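Local structure of esterase (Rhizomucor miehei CAU432, 4WY8) at residues A[189-194]-A[292-297]. The protein probably hydrolyses carboxylic ester bonds as a carboxylesterase of the alpha/beta hydrolase fold. Sequence-based numbering, arbitrary orientation.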
ATOM      1  N   VAL A 189      -8.827   1.171  10.369  1.00  9.80           N
ATOM      2  CA  VAL A 189      -8.579   0.918   8.943  1.00 10.07           C
ATOM      3  C   VAL A 189      -9.746   1.377   8.103  1.00 11.71           C
ATOM      4  O   VAL A 189     -10.855   0.804   8.205  1.00 11.29           O
ATOM      5  CB  VAL A 189      -8.337  -0.576   8.631  1.00 12.52           C
ATOM      6  CG1 VAL A 189      -8.163  -0.780   7.118  1.00  6.00           C
ATOM      7  CG2 VAL A 189      -7.143  -1.128   9.439  1.00  8.76           C
ATOM      8  N   LEU A 190      -9.511   2.390   7.266  1.00  9.34           N
ATOM      9  CA  LEU A 190     -10.592   2.977   6.467  1.00 11.35           C
ATOM     10  C   LEU A 190     -10.427   2.640   4.982  1.00  9.08           C
ATOM     11  O   LEU A 190      -9.537   3.147   4.302  1.00  8.98           O
ATOM     12  CB  LEU A 190     -10.652   4.500   6.649  1.00 14.34           C
ATOM     13  CG  LEU A 190     -10.596   5.105   8.058  1.00 11.84           C
ATOM     14  CD1 LEU A 190     -10.739   6.631   7.974  1.00 12.09           C
ATOM     15  CD2 LEU A 190     -11.653   4.521   8.978  1.00 12.49           C
ATOM     16  N   ILE A 191     -11.280   1.752   4.494  1.00 10.04           N
ATOM     17  CA  ILE A 191     -11.224   1.314   3.112  1.00  9.80           C
ATOM     18  C   ILE A 191     -12.246   2.066   2.289  1.00 10.50           C
ATOM     19  O   ILE A 191     -13.448   1.916   2.506  1.00 11.10           O
ATOM     20  CB  ILE A 191     -11.488  -0.187   2.989  1.00 11.47           C
ATOM     21  CG1 ILE A 191     -10.531  -0.961   3.897  1.00 10.78           C
ATOM     22  CG2 ILE A 191     -11.359  -0.636   1.537  1.00 14.31           C
ATOM     23  CD1 ILE A 191     -10.854  -2.445   3.988  1.00 14.63           C
ATOM     24  N   TYR A 192     -11.743   2.829   1.324  1.00 11.67           N
ATOM     25  CA  TYR A 192     -12.490   3.828   0.559  1.00 11.10           C
ATOM     26  C   TYR A 192     -13.741   4.324   1.279  1.00 12.04           C
ATOM     27  O   TYR A 192     -14.866   4.022   0.886  1.00 12.42           O
ATOM     28  CB  TYR A 192     -12.831   3.293  -0.862  1.00 13.77           C
ATOM     29  CG  TYR A 192     -13.313   1.839  -1.010  1.00 12.88           C
ATOM     30  CD1 TYR A 192     -14.375   1.350  -0.265  1.00 11.53           C
ATOM     31  CD2 TYR A 192     -12.728   0.982  -1.951  1.00 16.97           C
ATOM     32  CE1 TYR A 192     -14.833   0.033  -0.417  1.00 15.78           C
ATOM     33  CE2 TYR A 192     -13.169  -0.346  -2.113  1.00 13.80           C
ATOM     34  CZ  TYR A 192     -14.227  -0.812  -1.352  1.00 19.27           C
ATOM     35  OH  TYR A 192     -14.686  -2.123  -1.517  1.00 19.47           O
ATOM     36  N   PRO A 193     -13.535   5.098   2.361  1.00 13.73           N
ATOM     37  CA  PRO A 193     -14.651   5.547   3.215  1.00 15.55           C
ATOM     38  C   PRO A 193     -15.524   6.648   2.620  1.00 11.46           C
ATOM     39  O   PRO A 193     -15.052   7.390   1.756  1.00 10.81           O
ATOM     40  CB  PRO A 193     -13.936   6.065   4.486  1.00 10.64           C
ATOM     41  CG  PRO A 193     -12.608   6.529   3.992  1.00 12.18           C
ATOM     42  CD  PRO A 193     -12.229   5.547   2.881  1.00  7.95           C
ATOM     43  N   VAL A 194     -16.782   6.719   3.068  1.00  9.56           N
ATOM     44  CA  VAL A 194     -17.609   7.899   2.890  1.00 14.09           C
ATOM     45  C   VAL A 194     -17.252   8.879   4.006  1.00 13.87           C
ATOM     46  O   VAL A 194     -17.278   8.506   5.180  1.00 11.67           O
ATOM     47  CB  VAL A 194     -19.128   7.574   2.968  1.00 18.16           C
ATOM     48  CG1 VAL A 194     -19.963   8.808   2.589  1.00 12.51           C
ATOM     49  CG2 VAL A 194     -19.470   6.389   2.100  1.00 14.48           C
ATOM     50  N   GLY A 292     -15.978  -1.166  -4.342  1.00 17.10           N
ATOM     51  CA  GLY A 292     -16.850  -2.318  -4.182  1.00 19.56           C
ATOM     52  C   GLY A 292     -16.215  -3.696  -4.300  1.00 22.74           C
ATOM     53  O   GLY A 292     -16.919  -4.720  -4.324  1.00 20.88           O
ATOM     54  N   ILE A 293     -14.890  -3.753  -4.297  1.00 11.99           N
ATOM     55  CA  ILE A 293     -14.256  -5.043  -4.463  1.00 15.37           C
ATOM     56  C   ILE A 293     -14.371  -5.915  -3.210  1.00 15.00           C
ATOM     57  O   ILE A 293     -14.141  -7.121  -3.279  1.00 18.47           O
ATOM     58  CB  ILE A 293     -12.793  -4.891  -4.898  1.00 19.94           C
ATOM     59  CG1 ILE A 293     -11.980  -4.051  -3.922  1.00 16.57           C
ATOM     60  CG2 ILE A 293     -12.751  -4.220  -6.276  1.00 20.73           C
ATOM     61  CD1 ILE A 293     -10.549  -3.842  -4.427  1.00 16.31           C
ATOM     62  N   PHE A 294     -14.750  -5.329  -2.075  1.00 13.87           N
ATOM     63  CA  PHE A 294     -14.817  -6.106  -0.832  1.00 14.66           C
ATOM     64  C   PHE A 294     -16.222  -6.538  -0.388  1.00 13.45           C
ATOM     65  O   PHE A 294     -16.381  -7.112   0.708  1.00 14.28           O
ATOM     66  CB  PHE A 294     -14.141  -5.327   0.304  1.00 13.98           C
ATOM     67  CG  PHE A 294     -12.666  -5.172   0.109  1.00 13.49           C
ATOM     68  CD1 PHE A 294     -11.835  -6.283   0.165  1.00 12.43           C
ATOM     69  CD2 PHE A 294     -12.108  -3.927  -0.151  1.00 14.72           C
ATOM     70  CE1 PHE A 294     -10.462  -6.153  -0.028  1.00 15.08           C
ATOM     71  CE2 PHE A 294     -10.738  -3.782  -0.346  1.00 12.41           C
ATOM     72  CZ  PHE A 294      -9.914  -4.894  -0.280  1.00 16.37           C
ATOM     73  N   ASN A 295     -17.229  -6.305  -1.230  1.00 13.92           N
ATOM     74  CA  ASN A 295     -18.596  -6.763  -0.926  1.00 12.61           C
ATOM     75  C   ASN A 295     -19.174  -7.723  -1.963  1.00 14.60           C
ATOM     76  O   ASN A 295     -20.382  -7.709  -2.229  1.00 14.74           O
ATOM     77  CB  ASN A 295     -19.537  -5.560  -0.794  1.00 13.96           C
ATOM     78  CG  ASN A 295     -19.581  -4.703  -2.062  1.00 23.62           C
ATOM     79  OD1 ASN A 295     -18.855  -3.714  -2.181  1.00 29.18           O
ATOM     80  ND2 ASN A 295     -20.472  -5.053  -2.989  1.00 19.89           N
ATOM     81  N   LEU A 296     -18.317  -8.558  -2.539  1.00 15.01           N
ATOM     82  CA  LEU A 296     -18.731  -9.467  -3.603  1.00 14.17           C
ATOM     83  C   LEU A 296     -18.471 -10.927  -3.213  1.00 17.87           C
ATOM     84  O   LEU A 296     -17.837 -11.219  -2.177  1.00 12.56           O
ATOM     85  CB  LEU A 296     -18.004  -9.117  -4.900  1.00 12.72           C
ATOM     86  CG  LEU A 296     -18.154  -7.640  -5.325  1.00 18.45           C
ATOM     87  CD1 LEU A 296     -17.309  -7.331  -6.546  1.00 15.27           C
ATOM     88  CD2 LEU A 296     -19.621  -7.236  -5.578  1.00 17.03           C
ATOM     89  N   ALA A 297     -18.963 -11.849  -4.036  1.00 16.67           N
ATOM     90  CA  ALA A 297     -18.851 -13.277  -3.716  1.00 17.74           C
ATOM     91  C   ALA A 297     -17.409 -13.744  -3.802  1.00 14.09           C
ATOM     92  O   ALA A 297     -16.991 -14.670  -3.083  1.00 14.31           O
ATOM     93  CB  ALA A 297     -19.744 -14.097  -4.644  1.00 18.78           C
TER
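With CG set between its backbone N and carbonyl carbon (chi1 42°), Tyr-192 extends its ring from the end of strand 188-191 to the turn at Gly-292, while Phe-294 carries CG anti to its carbonyl carbon and brings its ring back to meet it. The phenol tip illustrates how a hydroxyl can be lodged against a backbone turn. Phe-294 N donates a hydrogen bond to Tyr-192 OH over 3.3 Å, bent moderately to 155°, and Ile-293 N lies 3.2 Å from the same Tyr-192 OH. Tyr-192 OH also sits at the edge of the Phe-294 ring, near its plane and 3.4 Å from Phe-294 CD2. These amides belong to a type I beta turn from Gly-292 to Asn-295, which starts directly after His-291, the histidine of a probable Ser-His-Asp triad in this alpha/beta hydrolase. The bond from Phe-294 N joins the end of strand 188-191 to the loop after His-291; the Tyr-192 ring also meets that of His-291 at about 30° between planes and touches Asp-261, the probable acid. Ile-191 puts CG2 over the centre of the neighbouring Tyr-192 ring, 3.8 Å above its plane, and the same methyl reaches Phe-294 CE2 at 3.7 Å. Ile-293 CG1 lies on one face of the Phe-294 ring, offset toward the rim. Helix 301-322 extends this buried apolar packing, Ile-310 meeting Ile-191 while Ile-306 and Leu-307 meet Phe-294.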